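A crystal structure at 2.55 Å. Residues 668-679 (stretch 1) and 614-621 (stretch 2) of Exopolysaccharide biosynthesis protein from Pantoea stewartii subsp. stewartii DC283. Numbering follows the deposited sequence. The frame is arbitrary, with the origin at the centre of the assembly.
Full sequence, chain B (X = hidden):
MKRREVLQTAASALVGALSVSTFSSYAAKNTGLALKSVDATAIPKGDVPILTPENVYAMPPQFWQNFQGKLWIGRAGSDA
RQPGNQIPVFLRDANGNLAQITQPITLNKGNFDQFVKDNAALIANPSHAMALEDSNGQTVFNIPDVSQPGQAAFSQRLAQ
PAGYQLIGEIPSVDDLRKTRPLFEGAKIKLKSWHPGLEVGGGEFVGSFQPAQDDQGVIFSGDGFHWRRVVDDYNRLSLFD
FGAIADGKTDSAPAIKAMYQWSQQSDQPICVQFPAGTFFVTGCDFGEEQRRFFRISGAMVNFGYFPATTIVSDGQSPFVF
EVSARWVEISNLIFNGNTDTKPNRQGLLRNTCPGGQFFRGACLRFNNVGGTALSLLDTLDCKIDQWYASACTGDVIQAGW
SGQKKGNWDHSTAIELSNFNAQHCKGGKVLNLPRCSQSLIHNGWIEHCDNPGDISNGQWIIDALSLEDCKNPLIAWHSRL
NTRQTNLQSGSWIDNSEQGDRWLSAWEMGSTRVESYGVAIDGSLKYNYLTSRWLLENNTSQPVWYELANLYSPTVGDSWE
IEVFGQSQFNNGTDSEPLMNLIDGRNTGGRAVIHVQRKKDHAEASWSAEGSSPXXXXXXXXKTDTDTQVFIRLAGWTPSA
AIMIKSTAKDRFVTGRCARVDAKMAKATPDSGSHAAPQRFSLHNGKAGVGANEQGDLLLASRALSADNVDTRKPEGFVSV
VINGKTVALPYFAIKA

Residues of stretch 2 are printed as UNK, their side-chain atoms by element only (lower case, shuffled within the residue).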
# COMPACT_ATOMS: atom_id res chain seq x y z
N THR B 668 -33.11 27.41 -28.85
CA THR B 668 -34.44 27.30 -29.51
C THR B 668 -34.37 26.17 -30.54
O THR B 668 -33.47 26.18 -31.38
CB THR B 668 -34.88 28.62 -30.16
OG1 THR B 668 -34.46 29.70 -29.32
CG2 THR B 668 -36.37 28.69 -30.38
N PRO B 669 -35.29 25.18 -30.51
CA PRO B 669 -35.24 24.08 -31.47
C PRO B 669 -35.52 24.57 -32.89
O PRO B 669 -36.34 25.46 -33.06
CB PRO B 669 -36.33 23.11 -30.99
CG PRO B 669 -37.27 23.97 -30.18
CD PRO B 669 -36.42 25.06 -29.58
N ASP B 670 -34.81 24.00 -33.87
CA ASP B 670 -34.94 24.32 -35.32
C ASP B 670 -36.42 24.18 -35.71
O ASP B 670 -37.05 23.22 -35.24
CB ASP B 670 -34.03 23.43 -36.16
CG ASP B 670 -33.50 24.08 -37.43
OD1 ASP B 670 -34.33 24.55 -38.23
OD2 ASP B 670 -32.27 24.12 -37.59
N SER B 671 -36.94 25.09 -36.54
CA SER B 671 -38.35 25.15 -36.99
C SER B 671 -38.82 23.77 -37.50
O SER B 671 -40.03 23.49 -37.39
CB SER B 671 -38.54 26.21 -38.05
OG SER B 671 -38.53 27.50 -37.47
N GLY B 672 -37.90 22.95 -38.03
CA GLY B 672 -38.18 21.60 -38.54
C GLY B 672 -38.22 20.54 -37.45
O GLY B 672 -38.45 19.36 -37.79
N SER B 673 -38.01 20.92 -36.18
CA SER B 673 -38.10 20.03 -34.99
C SER B 673 -39.53 19.52 -34.83
O SER B 673 -40.47 20.27 -35.16
CB SER B 673 -37.62 20.72 -33.74
OG SER B 673 -38.40 21.88 -33.48
N HIS B 674 -39.69 18.28 -34.34
CA HIS B 674 -41.00 17.60 -34.15
C HIS B 674 -41.52 17.89 -32.73
O HIS B 674 -40.78 17.60 -31.77
CB HIS B 674 -40.88 16.09 -34.41
CG HIS B 674 -40.09 15.74 -35.63
ND1 HIS B 674 -40.33 16.32 -36.86
CD2 HIS B 674 -39.08 14.87 -35.81
CE1 HIS B 674 -39.50 15.82 -37.75
NE2 HIS B 674 -38.71 14.93 -37.13
N ALA B 675 -42.74 18.42 -32.62
CA ALA B 675 -43.41 18.72 -31.33
C ALA B 675 -43.89 17.41 -30.69
O ALA B 675 -44.53 16.60 -31.38
CB ALA B 675 -44.56 19.67 -31.55
N ALA B 676 -43.57 17.21 -29.40
CA ALA B 676 -43.98 16.04 -28.60
C ALA B 676 -45.43 16.21 -28.16
O ALA B 676 -45.76 17.21 -27.52
CB ALA B 676 -43.06 15.88 -27.41
N PRO B 677 -46.34 15.27 -28.50
CA PRO B 677 -47.74 15.36 -28.08
C PRO B 677 -47.91 15.36 -26.56
O PRO B 677 -47.29 14.54 -25.90
CB PRO B 677 -48.40 14.10 -28.67
CG PRO B 677 -47.46 13.64 -29.76
CD PRO B 677 -46.08 14.07 -29.30
N GLN B 678 -48.76 16.25 -26.04
CA GLN B 678 -49.10 16.37 -24.60
C GLN B 678 -50.15 15.30 -24.26
O GLN B 678 -51.31 15.46 -24.69
CB GLN B 678 -49.63 17.77 -24.28
CG GLN B 678 -48.66 18.88 -24.63
CD GLN B 678 -49.25 20.25 -24.45
OE1 GLN B 678 -49.08 21.14 -25.28
NE2 GLN B 678 -49.96 20.45 -23.34
N ARG B 679 -49.74 14.24 -23.55
CA ARG B 679 -50.62 13.10 -23.18
C ARG B 679 -50.21 12.54 -21.82
O ARG B 679 -49.01 12.62 -21.48
CB ARG B 679 -50.51 11.97 -24.21
CG ARG B 679 -50.79 12.36 -25.65
CD ARG B 679 -50.32 11.29 -26.60
NE ARG B 679 -50.56 11.63 -28.00
CZ ARG B 679 -50.16 10.90 -29.03
NH1 ARG B 679 -49.50 9.77 -28.84
NH2 ARG B 679 -50.43 11.29 -30.27
N UNK B 614 -42.55 22.73 -17.25
CA UNK B 614 -42.43 22.65 -18.74
C UNK B 614 -43.78 23.02 -19.37
O UNK B 614 -44.82 22.55 -18.86
c UNK B 614 -41.97 21.24 -19.17
c UNK B 614 -41.97 21.07 -20.68
c UNK B 614 -40.60 20.91 -18.60
N UNK B 615 -43.76 23.82 -20.43
CA UNK B 615 -44.95 24.25 -21.22
C UNK B 615 -45.03 23.46 -22.53
O UNK B 615 -46.15 23.06 -22.90
c UNK B 615 -44.85 25.75 -21.51
c UNK B 615 -44.80 28.13 -20.74
c UNK B 615 -44.83 26.68 -20.30
c UNK B 615 -46.03 26.43 -19.39
N UNK B 616 -43.89 23.27 -23.21
CA UNK B 616 -43.79 22.61 -24.54
C UNK B 616 -42.58 21.66 -24.55
O UNK B 616 -41.63 21.90 -23.77
o UNK B 616 -45.76 23.35 -26.76
c UNK B 616 -43.67 23.63 -25.67
o UNK B 616 -45.28 25.36 -25.98
c UNK B 616 -45.00 24.15 -26.17
N UNK B 617 -42.62 20.64 -25.41
CA UNK B 617 -41.50 19.70 -25.68
C UNK B 617 -41.41 19.48 -27.19
O UNK B 617 -42.44 19.14 -27.80
c UNK B 617 -41.76 18.56 -23.43
c UNK B 617 -41.69 18.36 -24.93
c UNK B 617 -40.61 17.35 -25.29
N UNK B 618 -40.22 19.68 -27.76
CA UNK B 618 -39.89 19.35 -29.17
C UNK B 618 -38.63 18.48 -29.17
O UNK B 618 -37.85 18.56 -28.20
n UNK B 618 -42.27 21.98 -34.16
c UNK B 618 -40.72 22.74 -30.92
c UNK B 618 -42.16 22.38 -32.90
c UNK B 618 -40.88 21.58 -29.95
c UNK B 618 -39.69 20.62 -30.00
n UNK B 618 -40.98 22.33 -32.29
n UNK B 618 -43.23 22.84 -32.27
N UNK B 619 -38.45 17.66 -30.22
CA UNK B 619 -37.29 16.74 -30.37
C UNK B 619 -36.83 16.73 -31.83
O UNK B 619 -37.57 17.19 -32.72
c UNK B 619 -38.23 13.73 -31.74
c UNK B 619 -37.65 15.33 -29.88
c UNK B 619 -39.14 13.05 -32.53
c UNK B 619 -40.93 14.08 -31.33
c UNK B 619 -40.01 14.75 -30.55
o UNK B 619 -41.40 12.55 -33.10
c UNK B 619 -40.50 13.22 -32.33
c UNK B 619 -38.65 14.60 -30.74
N UNK B 620 -35.61 16.22 -32.05
CA UNK B 620 -34.96 16.08 -33.39
C UNK B 620 -34.35 14.68 -33.47
O UNK B 620 -33.30 14.45 -32.84
c UNK B 620 -33.89 17.17 -33.61
c UNK B 620 -33.12 16.97 -34.90
c UNK B 620 -34.50 18.57 -33.57
N UNK B 621 -35.01 13.77 -34.20
CA UNK B 621 -34.55 12.40 -34.48
C UNK B 621 -34.09 12.31 -35.94
O UNK B 621 -34.92 11.93 -36.80
c UNK B 621 -35.65 11.41 -34.17
O HOH W 1 -45.42 19.99 -27.21

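Position 614 carries three side-chain carbons, one bonded to CA and bearing the other two. A fork at the first carbon with no heteroatom is valine; Val-614 lies out of reach of stretch 1.

Position 615 has four carbons, forked at the second. Its CA-to-CB bond points away from stretch 1 and its side chain comes no nearer than 7.3 Å; the chain also turns a corner here. The fork identifies Leu-615.

At position 616 two carbons end in a pair of oxygens, one of them 4.3 Å from Gln-678 OE1. The pattern is that of aspartate, and Asp-616 makes little contact beyond this approach of its OD1.

Position 617 again shows three carbons forked at the first, and one of the outer carbons lies 3.6 Å from Ala-676 CB, an apolar contact; this is Val-617, the carbon being CG1. Its backbone accepts a hydrogen bond, Ala-676 N to Val-617 O, at 2.7 Å and 162°. A water lies 3.2 Å from Val-617 O and 2.8 Å from Ala-676 O, positioned to donate to either.

Position 618 has three carbons, a nitrogen, and a carbon carrying two further nitrogens. Two of the nitrogens meet one residue, Ser-673, Ala-675 CB covers one face of the planar end group, and Pro-669 CG packs against the third carbon. This guanidinium makes it arginine. Its chain leaves in m and t, then bends at chi3 (76°, p): Arg-618 NE donates to Ser-673 OG (2.9 Å) and Arg-618 NH2 to Ser-673 O (2.7 Å). Ala-675 CB is 3.5 Å from Arg-618 NH1, and Pro-669 CG 3.7 Å from Arg-618 CD.

Position 619 bears one carbon, then a six-carbon ring with one oxygen. The CB of His-674 sits over one face of this ring, 3.8 Å from the centroid and 23° off the normal, a CH-pi contact. The imidazole turns its edge toward the ring face, with planes at 66°. The residue is Tyr-619.

Position 620 is another three-carbon fork, with one outer carbon 3.8 Å from Ser-673 CB: Val-620, through CG2. Position 621 has a single side-chain carbon and makes no contact; it is Ala-621.

The contact is a short antiparallel pairing. Reciprocal hydrogen bonds, Tyr-619 N to His-674 O (2.8 Å) and His-674 N to Tyr-619 O (2.9 Å), set the register, and Ala-675 with Arg-618 forms the adjacent non-hydrogen-bonded pair. Tyr-619 and His-674 share one face of the sheet, Arg-618 and Ala-675 the other. The arginine extends this pairing to the type I turn from Asp-670 to Ser-673: Ser-673 OG, which accepts from Arg-618 NE, donates to Asp-670 O (2.6 Å). One hydroxyl thus joins the turn to the strand. Together the stretches bury 617 Å².

Stretch 2, residues 614-621: VLDVRYVA
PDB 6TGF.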